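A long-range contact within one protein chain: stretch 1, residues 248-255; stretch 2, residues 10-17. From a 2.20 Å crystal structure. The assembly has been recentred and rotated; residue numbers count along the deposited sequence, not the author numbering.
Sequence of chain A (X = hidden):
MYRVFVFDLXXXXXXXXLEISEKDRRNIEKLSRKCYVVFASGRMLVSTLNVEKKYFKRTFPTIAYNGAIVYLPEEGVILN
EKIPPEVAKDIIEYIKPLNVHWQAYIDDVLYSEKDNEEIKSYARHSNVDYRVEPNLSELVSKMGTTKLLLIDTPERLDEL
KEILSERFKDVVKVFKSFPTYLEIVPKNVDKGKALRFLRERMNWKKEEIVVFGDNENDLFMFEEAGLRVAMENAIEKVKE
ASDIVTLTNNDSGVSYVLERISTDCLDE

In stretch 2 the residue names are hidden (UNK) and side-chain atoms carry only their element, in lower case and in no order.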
# COMPACT_ATOMS: atom_id res chain seq x y z
N THR A 248 8.29 -15.38 -11.36
CA THR A 248 7.25 -15.25 -10.36
C THR A 248 7.81 -14.74 -9.03
O THR A 248 9.02 -14.77 -8.81
CB THR A 248 6.57 -16.63 -10.20
OG1 THR A 248 5.19 -16.52 -10.58
CG2 THR A 248 6.71 -17.14 -8.80
N ASN A 249 6.94 -14.25 -8.16
CA ASN A 249 7.37 -13.75 -6.86
C ASN A 249 7.73 -14.89 -5.91
O ASN A 249 8.37 -14.68 -4.88
CB ASN A 249 6.29 -12.86 -6.23
CG ASN A 249 5.03 -13.63 -5.85
OD1 ASN A 249 4.50 -13.48 -4.75
ND2 ASN A 249 4.54 -14.44 -6.78
N ASN A 250 7.32 -16.11 -6.26
CA ASN A 250 7.59 -17.29 -5.45
C ASN A 250 9.00 -17.78 -5.73
O ASN A 250 9.59 -18.53 -4.95
CB ASN A 250 6.58 -18.39 -5.77
CG ASN A 250 5.23 -18.09 -5.19
OD1 ASN A 250 4.20 -18.38 -5.79
ND2 ASN A 250 5.22 -17.50 -4.00
N ASP A 251 9.53 -17.37 -6.87
CA ASP A 251 10.89 -17.71 -7.20
C ASP A 251 11.56 -16.45 -6.68
O ASP A 251 11.25 -15.97 -5.59
CB ASP A 251 11.07 -17.81 -8.71
CG ASP A 251 10.02 -18.69 -9.36
OD1 ASP A 251 9.90 -19.87 -8.96
OD2 ASP A 251 9.30 -18.20 -10.26
N SER A 252 12.48 -15.91 -7.46
CA SER A 252 13.13 -14.69 -7.06
C SER A 252 13.10 -13.90 -8.35
O SER A 252 14.14 -13.54 -8.91
CB SER A 252 14.56 -14.96 -6.59
OG SER A 252 14.55 -15.68 -5.37
N GLY A 253 11.87 -13.68 -8.82
CA GLY A 253 11.65 -12.95 -10.06
C GLY A 253 12.37 -11.62 -10.06
O GLY A 253 12.88 -11.19 -11.09
N VAL A 254 12.40 -10.97 -8.90
CA VAL A 254 13.07 -9.68 -8.77
C VAL A 254 14.56 -9.79 -9.07
O VAL A 254 15.09 -9.04 -9.90
CB VAL A 254 12.89 -9.11 -7.35
CG1 VAL A 254 13.68 -7.81 -7.20
CG2 VAL A 254 11.42 -8.87 -7.06
N SER A 255 15.24 -10.73 -8.40
CA SER A 255 16.67 -10.94 -8.61
C SER A 255 16.99 -11.27 -10.06
O SER A 255 17.95 -10.75 -10.62
CB SER A 255 17.18 -12.10 -7.74
OG SER A 255 17.28 -11.75 -6.38
N UNK A 10 3.76 -7.30 -1.63
CA UNK A 10 2.91 -8.44 -1.98
C UNK A 10 2.95 -8.75 -3.47
O UNK A 10 2.99 -7.83 -4.30
c UNK A 10 1.46 -8.16 -1.54
c UNK A 10 1.29 -8.19 -0.02
o UNK A 10 1.13 -9.29 0.55
o UNK A 10 1.35 -7.11 0.60
N UNK A 11 2.96 -10.04 -3.80
CA UNK A 11 3.00 -10.49 -5.18
C UNK A 11 4.22 -10.07 -5.97
O UNK A 11 4.31 -10.35 -7.17
N UNK A 12 5.19 -9.43 -5.31
CA UNK A 12 6.39 -8.93 -5.97
C UNK A 12 7.69 -9.32 -5.25
O UNK A 12 8.31 -10.32 -5.61
c UNK A 12 7.45 -6.79 -6.85
o UNK A 12 5.05 -7.07 -6.74
c UNK A 12 6.28 -7.39 -6.08
N UNK A 13 8.09 -8.54 -4.25
CA UNK A 13 9.30 -8.87 -3.50
C UNK A 13 9.00 -9.98 -2.48
O UNK A 13 9.87 -10.77 -2.14
c UNK A 13 9.83 -7.64 -2.75
c UNK A 13 11.35 -7.38 -2.70
c UNK A 13 11.66 -6.57 -1.45
c UNK A 13 12.13 -8.69 -2.67
N UNK A 14 7.75 -10.03 -2.00
CA UNK A 14 7.35 -11.06 -1.04
C UNK A 14 6.76 -12.24 -1.80
O UNK A 14 6.02 -12.06 -2.76
c UNK A 14 7.80 -9.68 1.72
c UNK A 14 6.28 -10.53 -0.08
c UNK A 14 5.40 -8.95 1.62
c UNK A 14 6.63 -9.34 0.81
N UNK A 15 7.10 -13.46 -1.38
CA UNK A 15 6.53 -14.62 -2.06
C UNK A 15 5.14 -14.84 -1.48
O UNK A 15 4.68 -14.08 -0.63
n UNK A 15 6.67 -15.92 0.43
c UNK A 15 7.58 -16.33 -0.44
o UNK A 15 8.52 -17.06 -0.12
c UNK A 15 7.43 -15.86 -1.89
N UNK A 16 4.45 -15.88 -1.95
CA UNK A 16 3.11 -16.16 -1.47
C UNK A 16 3.02 -16.44 0.03
O UNK A 16 1.93 -16.42 0.60
c UNK A 16 2.09 -16.90 -3.68
o UNK A 16 1.77 -17.78 -4.50
o UNK A 16 2.07 -15.67 -3.95
c UNK A 16 2.50 -17.32 -2.27
N UNK A 17 4.16 -16.69 0.67
CA UNK A 17 4.16 -16.95 2.11
C UNK A 17 4.58 -15.69 2.84
O UNK A 17 4.93 -15.72 4.02
c UNK A 17 5.10 -18.10 2.47
c UNK A 17 4.69 -19.41 1.84
n UNK A 17 5.65 -20.14 1.29
o UNK A 17 3.51 -19.77 1.85
O HOH W 1 10.81 -11.75 -6.33

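Position 10 has four side-chain atoms: two carbons in line, the second carrying two oxygens. That is a carboxylate bonded directly to CB, so the residue is aspartate, Asp10. Its CA-to-CB bond points away from stretch 1, and it makes no contact there. One carboxylate oxygen, OD2, is hydrogen-bonded elsewhere in the structure.

Position 11 has no side-chain atoms at all. Its phi is 62°, a value that favours glycine, and the residue is Gly11. Its backbone O lies 3.3 Å from CB of Asn249.

Position 12 has three side-chain atoms: one carbon carrying one oxygen and one carbon. A branch of this kind at CB identifies threonine, Thr12. The CA-to-CB bond points away from stretch 1, and OG1 of Thr12 makes a weak hydrogen bond to O of Asp10, at 3.3 Å. The backbone makes the closer contacts: O of Thr12 is 3.3 Å from CB of Asn249 and 3.7 Å from CG2 of Val254.

Position 13 has four carbons, forked at the second, and no polar atom. The fork at the second carbon indicates leucine, Leu13. Its CA-to-CB bond points away, but the end of the side chain comes nearer. CD2 of Leu13 lies 4.5 Å from CG2 of Val254, an apolar contact at the edge of touching range.

Position 14 again has four carbons forked at the second, so it is also leucine, Leu14. Its CA-to-CB bond points away, and its side chain comes no nearer than 5.8 Å to stretch 1. Leu14 is the first residue after the helix to leave helical phi/psi. Its backbone O is 2.9 Å from the atom modelled as OD1 of Asn249.

Position 15 has two carbons, the second carrying one oxygen and one nitrogen. This is a short amide, asparagine, Asn15. The end of the side chain leads away, while CB of Asn15 sits 3.3 Å from O of Asn249. The CA of Asn15 makes a CA-H...O contact to the same O of Asn249, at 3.4 Å.

Position 16 has two carbons, the second carrying two oxygens, as at position 10. It is Asp16. Its carboxylate faces the amide of Asn250, with OD2 of Asp16 2.8 Å from the atom modelled as OD1 of Asn250.

Position 17 has two carbons, the second with one oxygen and one nitrogen. It is asparagine, Asn17, and it does not touch stretch 1.

The contact buries 385 Å² and joins residues at least 233 positions apart. Asn249 is its centre. This buried residue points toward stretch 2 and packs against backbone carbonyls, while its own O meets Asn15. Asn250 extends the contact to Asp16 on the exposed side. Val254 adds apolar packing, and water 1 bridges the two stretches: it donates to O of Thr12 (3.0 Å) and accepts from N of Val254 (3.1 Å). No direct hydrogen bond between the stretches is clear, because the amide orientations of Asn249 and Asn250 are uncertain.

Stretch 2, residues 10-17: DGTLLNDN
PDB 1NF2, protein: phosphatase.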